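Local atomic coordinates of serine protease pet (Escherichia coli, PDB entry 4OM9), a protein that acts as a secreted serine protease and autotransporter enterotoxin of enteroaggregative Escherichia coli, probably cleaving host alpha-fodrin. Residues Thr735-Asn740 / Ser755-Lys760; Leu761-Ala766 / Ser799-Asn804. All blocks are in the same frame, centred on the assembly; numbering follows the deposited sequence.

Contact 1: residues Thr735-Asn740 / Ser755-Lys760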
ATOM      1  N   THR A 735       8.819 -28.269  15.590  1.00 61.97           N
ATOM      2  CA  THR A 735       9.096 -28.038  14.175  1.00 64.54           C
ATOM      3  C   THR A 735       8.301 -29.017  13.297  1.00 66.09           C
ATOM      4  O   THR A 735       8.193 -30.200  13.615  1.00 68.49           O
ATOM      5  CB  THR A 735      10.600 -28.143  13.891  1.00 65.72           C
ATOM      6  OG1 THR A 735      11.319 -27.367  14.862  1.00 66.42           O
ATOM      7  CG2 THR A 735      10.917 -27.619  12.508  1.00 70.93           C
ATOM      8  N   GLU A 736       7.754 -28.507  12.193  1.00 64.32           N
ATOM      9  CA  GLU A 736       6.646 -29.161  11.488  1.00 65.56           C
ATOM     10  C   GLU A 736       6.902 -29.569  10.035  1.00 62.85           C
ATOM     11  O   GLU A 736       6.055 -30.213   9.420  1.00 61.83           O
ATOM     12  CB  GLU A 736       5.423 -28.238  11.517  1.00 66.36           C
ATOM     13  CG  GLU A 736       4.950 -27.875  12.904  1.00 61.79           C
ATOM     14  CD  GLU A 736       4.059 -28.939  13.519  1.00 69.91           C
ATOM     15  OE1 GLU A 736       3.007 -28.567  14.083  1.00 66.24           O
ATOM     16  OE2 GLU A 736       4.406 -30.145  13.452  1.00 83.09           O
ATOM     17  N   ASP A 737       8.051 -29.182   9.492  1.00 61.54           N
ATOM     18  CA  ASP A 737       8.430 -29.484   8.108  1.00 65.04           C
ATOM     19  C   ASP A 737       9.954 -29.549   8.004  1.00 65.45           C
ATOM     20  O   ASP A 737      10.647 -29.411   9.004  1.00 64.48           O
ATOM     21  CB  ASP A 737       7.888 -28.416   7.140  1.00 68.42           C
ATOM     22  CG  ASP A 737       6.437 -28.654   6.737  1.00 67.88           C
ATOM     23  OD1 ASP A 737       5.998 -29.819   6.693  1.00 77.34           O
ATOM     24  OD2 ASP A 737       5.734 -27.668   6.439  1.00 67.26           O
ATOM     25  N   GLY A 738      10.480 -29.724   6.794  1.00 91.61           N
ATOM     26  CA  GLY A 738      11.901 -29.511   6.567  1.00 90.08           C
ATOM     27  C   GLY A 738      12.253 -28.043   6.765  1.00 92.93           C
ATOM     28  O   GLY A 738      12.605 -27.349   5.817  1.00 91.88           O
ATOM     29  N   ALA A 739      12.166 -27.579   8.009  1.00 78.81           N
ATOM     30  CA  ALA A 739      12.189 -26.155   8.331  1.00 74.01           C
ATOM     31  C   ALA A 739      13.530 -25.660   8.862  1.00 77.80           C
ATOM     32  O   ALA A 739      14.520 -26.389   8.855  1.00 84.72           O
ATOM     33  CB  ALA A 739      11.103 -25.851   9.335  1.00 72.64           C
ATOM     34  N   ASN A 740      13.553 -24.404   9.304  1.00 61.14           N
ATOM     35  CA  ASN A 740      14.739 -23.811   9.928  1.00 61.86           C
ATOM     36  C   ASN A 740      14.442 -23.135  11.263  1.00 61.36           C
ATOM     37  O   ASN A 740      13.534 -22.290  11.390  1.00 60.93           O
ATOM     38  CB  ASN A 740      15.402 -22.797   8.998  1.00 62.93           C
ATOM     39  CG  ASN A 740      16.100 -23.448   7.829  1.00 66.70           C
ATOM     40  OD1 ASN A 740      16.872 -24.399   8.000  1.00 64.00           O
ATOM     41  ND2 ASN A 740      15.828 -22.951   6.629  1.00 64.48           N
ATOM     42  N   SER A 755      10.594 -32.349  17.305  1.00 58.24           N
ATOM     43  CA  SER A 755      10.320 -32.397  15.875  1.00 57.83           C
ATOM     44  C   SER A 755      10.409 -33.814  15.351  1.00 64.55           C
ATOM     45  O   SER A 755      11.238 -34.590  15.821  1.00 68.47           O
ATOM     46  CB  SER A 755      11.305 -31.522  15.106  1.00 59.02           C
ATOM     47  OG  SER A 755      11.218 -31.763  13.709  1.00 57.83           O
ATOM     48  N   GLU A 756       9.575 -34.158  14.376  1.00 68.81           N
ATOM     49  CA  GLU A 756       9.744 -35.433  13.694  1.00 74.40           C
ATOM     50  C   GLU A 756       9.823 -35.279  12.180  1.00 78.97           C
ATOM     51  O   GLU A 756       9.601 -36.237  11.437  1.00 83.81           O
ATOM     52  CB  GLU A 756       8.632 -36.408  14.069  1.00 81.28           C
ATOM     53  CG  GLU A 756       7.238 -35.846  14.082  1.00 78.65           C
ATOM     54  CD  GLU A 756       6.256 -36.827  14.691  1.00 86.60           C
ATOM     55  OE1 GLU A 756       5.034 -36.585  14.612  1.00 91.67           O
ATOM     56  OE2 GLU A 756       6.716 -37.849  15.249  1.00 88.63           O
ATOM     57  N   LYS A 757      10.166 -34.079  11.729  1.00 67.79           N
ATOM     58  CA  LYS A 757      10.499 -33.863  10.330  1.00 68.42           C
ATOM     59  C   LYS A 757      12.012 -33.751  10.162  1.00 70.52           C
ATOM     60  O   LYS A 757      12.758 -33.745  11.143  1.00 67.22           O
ATOM     61  CB  LYS A 757       9.816 -32.601   9.803  1.00 67.21           C
ATOM     62  CG  LYS A 757       8.299 -32.605   9.934  1.00 62.65           C
ATOM     63  CD  LYS A 757       7.663 -33.675   9.060  1.00 64.70           C
ATOM     64  CE  LYS A 757       6.186 -33.384   8.811  1.00 55.01           C
ATOM     65  NZ  LYS A 757       5.553 -34.456   7.982  1.00 54.97           N
ATOM     66  N   ALA A 758      12.462 -33.658   8.916  1.00 75.17           N
ATOM     67  CA  ALA A 758      13.872 -33.412   8.643  1.00 75.89           C
ATOM     68  C   ALA A 758      14.170 -31.922   8.798  1.00 78.70           C
ATOM     69  O   ALA A 758      14.137 -31.171   7.825  1.00 81.94           O
ATOM     70  CB  ALA A 758      14.245 -33.897   7.251  1.00 71.01           C
ATOM     71  N   ALA A 759      14.447 -31.489  10.024  1.00 61.05           N
ATOM     72  CA  ALA A 759      14.673 -30.065  10.272  1.00 65.78           C
ATOM     73  C   ALA A 759      16.158 -29.773  10.412  1.00 75.19           C
ATOM     74  O   ALA A 759      16.977 -30.687  10.396  1.00 78.16           O
ATOM     75  CB  ALA A 759      13.919 -29.606  11.511  1.00 65.25           C
ATOM     76  N   LYS A 760      16.509 -28.498  10.542  1.00 82.75           N
ATOM     77  CA  LYS A 760      17.915 -28.112  10.547  1.00 83.73           C
ATOM     78  C   LYS A 760      18.257 -27.110  11.638  1.00 77.85           C
ATOM     79  O   LYS A 760      17.377 -26.638  12.348  1.00 75.08           O
ATOM     80  CB  LYS A 760      18.302 -27.526   9.188  1.00 84.11           C
ATOM     81  CG  LYS A 760      18.053 -28.446   7.999  1.00 85.83           C
ATOM     82  CD  LYS A 760      17.926 -27.634   6.717  1.00 85.03           C
ATOM     83  CE  LYS A 760      19.253 -26.995   6.302  1.00 84.56           C
ATOM     84  NZ  LYS A 760      20.215 -28.020   5.803  1.00 93.28           N
TER
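Thr735 and Ser755 meet at matching places on adjacent coils of the beta-helix, where the chain leaves strands 733-735 and 747-755 to round a corner. The apolar contacts suit small side chains: the two CB atoms lie 3.7 Å apart, and Thr735 CG2, anti to its own backbone N (OG1 being the branch at chi1 -48°), reaches Ala759 CB at the same distance of 3.7 Å. Ser755 also has a polar role. Its OG accepts from Lys757 N at 3.2 Å, forming an ST turn, and gives a weak, long bond to Thr735 O. Lys757 uses its aliphatic chain rather than its charge. The chain, bent at chi2 (-66°) where CD is placed, runs beside the Asp737 side chain, pointing the same way. Its CE lies 3.2 Å from Glu736 O; NZ and Asp737 OD1 remain 4.8 Å apart, too far for a salt bridge. Both corners contain an inverse gamma turn, centred on Gly738 and Ala758, and the glycine CA directs a C-H at Ala758 O. Farther on, Lys760 N makes a weak bond to Ala739 O, while the Lys760 chain lies alongside Asn740, whose OD1 is 3.6 Å from Lys760 CD.

Contact 2: residues Leu761-Ala766 / Ser799-Asn804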
ATOM      1  N   LEU A 761      19.556 -26.844  11.788  1.00 96.84           N
ATOM      2  CA  LEU A 761      20.054 -25.632  12.443  1.00 92.97           C
ATOM      3  C   LEU A 761      19.812 -25.616  13.971  1.00 85.85           C
ATOM      4  O   LEU A 761      18.936 -26.343  14.454  1.00 87.68           O
ATOM      5  CB  LEU A 761      19.426 -24.424  11.728  1.00 93.54           C
ATOM      6  CG  LEU A 761      20.102 -24.187  10.367  1.00 96.15           C
ATOM      7  CD1 LEU A 761      19.443 -23.071   9.583  1.00 87.06           C
ATOM      8  CD2 LEU A 761      21.598 -23.918  10.545  1.00 93.00           C
ATOM      9  N   SER A 762      20.579 -24.834  14.751  1.00117.23           N
ATOM     10  CA  SER A 762      21.569 -23.838  14.301  1.00108.27           C
ATOM     11  C   SER A 762      22.620 -23.456  15.329  1.00116.61           C
ATOM     12  O   SER A 762      23.796 -23.337  15.000  1.00122.90           O
ATOM     13  CB  SER A 762      20.890 -22.542  13.959  1.00105.37           C
ATOM     14  OG  SER A 762      20.588 -21.879  15.176  1.00106.81           O
ATOM     15  N   PHE A 763      22.138 -23.210  16.552  1.00 79.70           N
ATOM     16  CA  PHE A 763      22.816 -22.466  17.636  1.00 79.14           C
ATOM     17  C   PHE A 763      24.198 -21.877  17.350  1.00 83.08           C
ATOM     18  O   PHE A 763      25.150 -22.600  17.072  1.00 89.57           O
ATOM     19  CB  PHE A 763      22.941 -23.344  18.881  1.00 81.52           C
ATOM     20  CG  PHE A 763      21.664 -24.007  19.299  1.00 81.60           C
ATOM     21  CD1 PHE A 763      20.483 -23.301  19.363  1.00 74.11           C
ATOM     22  CD2 PHE A 763      21.655 -25.350  19.632  1.00 83.45           C
ATOM     23  CE1 PHE A 763      19.306 -23.929  19.747  1.00 70.99           C
ATOM     24  CE2 PHE A 763      20.496 -25.982  20.019  1.00 78.33           C
ATOM     25  CZ  PHE A 763      19.316 -25.271  20.078  1.00 76.01           C
ATOM     26  N   GLY A 764      24.312 -20.560  17.454  1.00 85.62           N
ATOM     27  CA  GLY A 764      25.606 -19.916  17.365  1.00 94.11           C
ATOM     28  C   GLY A 764      25.933 -19.305  16.020  1.00 95.13           C
ATOM     29  O   GLY A 764      25.711 -19.909  14.967  1.00 93.25           O
ATOM     30  N   SER A 765      26.471 -18.092  16.071  1.00 90.56           N
ATOM     31  CA  SER A 765      26.875 -17.364  14.878  1.00 93.91           C
ATOM     32  C   SER A 765      27.889 -18.155  14.068  1.00106.24           C
ATOM     33  O   SER A 765      29.027 -18.335  14.500  1.00111.55           O
ATOM     34  CB  SER A 765      27.465 -16.008  15.262  1.00 96.08           C
ATOM     35  OG  SER A 765      26.652 -15.347  16.215  1.00 83.78           O
ATOM     36  N   ALA A 766      27.469 -18.626  12.898  1.00132.32           N
ATOM     37  CA  ALA A 766      28.333 -19.410  12.020  1.00137.45           C
ATOM     38  C   ALA A 766      29.544 -18.603  11.554  1.00147.74           C
ATOM     39  O   ALA A 766      29.533 -18.024  10.467  1.00146.08           O
ATOM     40  CB  ALA A 766      27.546 -19.916  10.823  1.00136.04           C
ATOM     41  N   SER A 799      16.573 -34.637  12.322  1.00 81.67           N
ATOM     42  CA  SER A 799      16.991 -33.252  12.139  1.00 80.96           C
ATOM     43  C   SER A 799      18.493 -33.022  12.322  1.00 81.88           C
ATOM     44  O   SER A 799      19.169 -33.778  13.017  1.00 82.65           O
ATOM     45  CB  SER A 799      16.211 -32.361  13.107  1.00 78.98           C
ATOM     46  OG  SER A 799      14.860 -32.789  13.196  1.00 78.25           O
ATOM     47  N   SER A 800      18.998 -31.967  11.689  1.00 96.22           N
ATOM     48  CA  SER A 800      20.394 -31.562  11.824  1.00 93.57           C
ATOM     49  C   SER A 800      20.582 -30.640  13.027  1.00 93.16           C
ATOM     50  O   SER A 800      19.609 -30.267  13.681  1.00 96.77           O
ATOM     51  CB  SER A 800      20.870 -30.862  10.549  1.00 96.82           C
ATOM     52  OG  SER A 800      20.694 -31.689   9.412  1.00 98.62           O
ATOM     53  N   LEU A 801      21.828 -30.270  13.315  1.00 82.39           N
ATOM     54  CA  LEU A 801      22.099 -29.302  14.376  1.00 81.47           C
ATOM     55  C   LEU A 801      23.488 -28.675  14.286  1.00 82.65           C
ATOM     56  O   LEU A 801      24.454 -29.228  14.809  1.00 85.39           O
ATOM     57  CB  LEU A 801      21.928 -29.950  15.751  1.00 80.98           C
ATOM     58  CG  LEU A 801      21.908 -28.936  16.895  1.00 79.79           C
ATOM     59  CD1 LEU A 801      20.893 -27.816  16.588  1.00 78.26           C
ATOM     60  CD2 LEU A 801      21.604 -29.585  18.230  1.00 79.23           C
ATOM     61  N   ALA A 802      23.590 -27.518  13.636  1.00108.80           N
ATOM     62  CA  ALA A 802      24.865 -26.811  13.546  1.00111.63           C
ATOM     63  C   ALA A 802      25.213 -26.203  14.901  1.00114.09           C
ATOM     64  O   ALA A 802      24.323 -25.879  15.681  1.00110.14           O
ATOM     65  CB  ALA A 802      24.811 -25.744  12.478  1.00110.34           C
ATOM     66  N   MET A 803      26.505 -26.077  15.195  1.00123.84           N
ATOM     67  CA  MET A 803      26.944 -25.600  16.506  1.00121.66           C
ATOM     68  C   MET A 803      28.229 -24.786  16.469  1.00123.85           C
ATOM     69  O   MET A 803      29.160 -25.078  17.217  1.00125.02           O
ATOM     70  CB  MET A 803      27.172 -26.771  17.462  1.00127.51           C
ATOM     71  CG  MET A 803      26.205 -27.930  17.360  1.00131.07           C
ATOM     72  SD  MET A 803      24.730 -27.723  18.360  1.00130.23           S
ATOM     73  CE  MET A 803      24.827 -29.229  19.330  1.00118.66           C
ATOM     74  N   ASN A 804      28.299 -23.780  15.608  1.00105.07           N
ATOM     75  CA  ASN A 804      29.454 -22.894  15.640  1.00110.17           C
ATOM     76  C   ASN A 804      29.431 -22.072  16.910  1.00103.78           C
ATOM     77  O   ASN A 804      28.850 -20.988  16.942  1.00 99.72           O
ATOM     78  CB  ASN A 804      29.497 -21.976  14.423  1.00108.72           C
ATOM     79  CG  ASN A 804      29.851 -22.710  13.160  1.00109.68           C
ATOM     80  OD1 ASN A 804      29.520 -23.885  13.000  1.00110.44           O
ATOM     81  ND2 ASN A 804      30.535 -22.028  12.250  1.00117.96           N
TER
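Leu801 sets its CD1 methyl against both the backbone and, obliquely, the ring of the facing coil: it lies 3.2 Å from Leu761 O, close to Ser762 N, and 3.9 Å from Phe763 CE2. The side chain starts out away from 761-766, but chi1 (-168°) sets CG anti to the backbone N, and chi2 (51°) then turns CD1 toward that segment. Met803 comes to the same ring from beside it. Its SD sits at the ring edge, 4.1 Å from Phe763 CD2. Seen from the ring centre, the sulfur is 77° off the ring normal, a Met-aromatic contact for which a flexible thioether is well suited. Leu761 CD2 and Ala802 CB add a looser apolar touch at 4.2 Å.

No hydrogen bond joins 761-766 to 799-804 themselves. Met803 CA instead points a C-H at Phe763 O (3.5 Å), and Gly764 CA makes a more bent C-H...O contact with Asn804 O (3.4 Å). Gly764 has a positive phi, and at its backbone angles a CB would jam against Phe763 O, which by itself calls for glycine; a CB would clash with Asn804 O as well. Asn804 points toward 761-766, and its ND2 comes 3.4 Å from Ala766 CA; ND2 is also weakly bonded to Asp767 OD1.

The two segments lie on successive coils of the beta-helix, here without regular strand geometry; Ser800 bonds through its backbone to Ala759, two residues before Leu761, while Gly764 pairs with Ala743 and Leu801 with Asn820. Phe763 stacks on the Tyr790 ring and packs with Ile794, and Met803 leans on Leu819, whereas Ser762 OG, bonded to Ala743 N, and the buried Ser765 OG, bonded to Asp787 OD1, hold 761-766 to its neighbours.

Overall arrangement
From the N terminus, the chain turns through 735-740, runs through strands 740-744 and 747-755, and comes back over its own path at 755-760, where contact 1 closes a coil of mostly strand residues. Contact 2 opens at the very next residue, Leu761, and closes at 799-804 after strands 788-791 and 794-796. The contacts therefore follow in series, neither nesting nor crossing, with centres about 14 Å apart. They join where the corner at 755-760 meets the start of 799-804: Ala759 O lies 2.7 Å from Ser800 N and Lys757 O 3.1 Å from Ser799 OG, both probable hydrogen bonds. Three consecutive levels of the beta-helix are thus tied together.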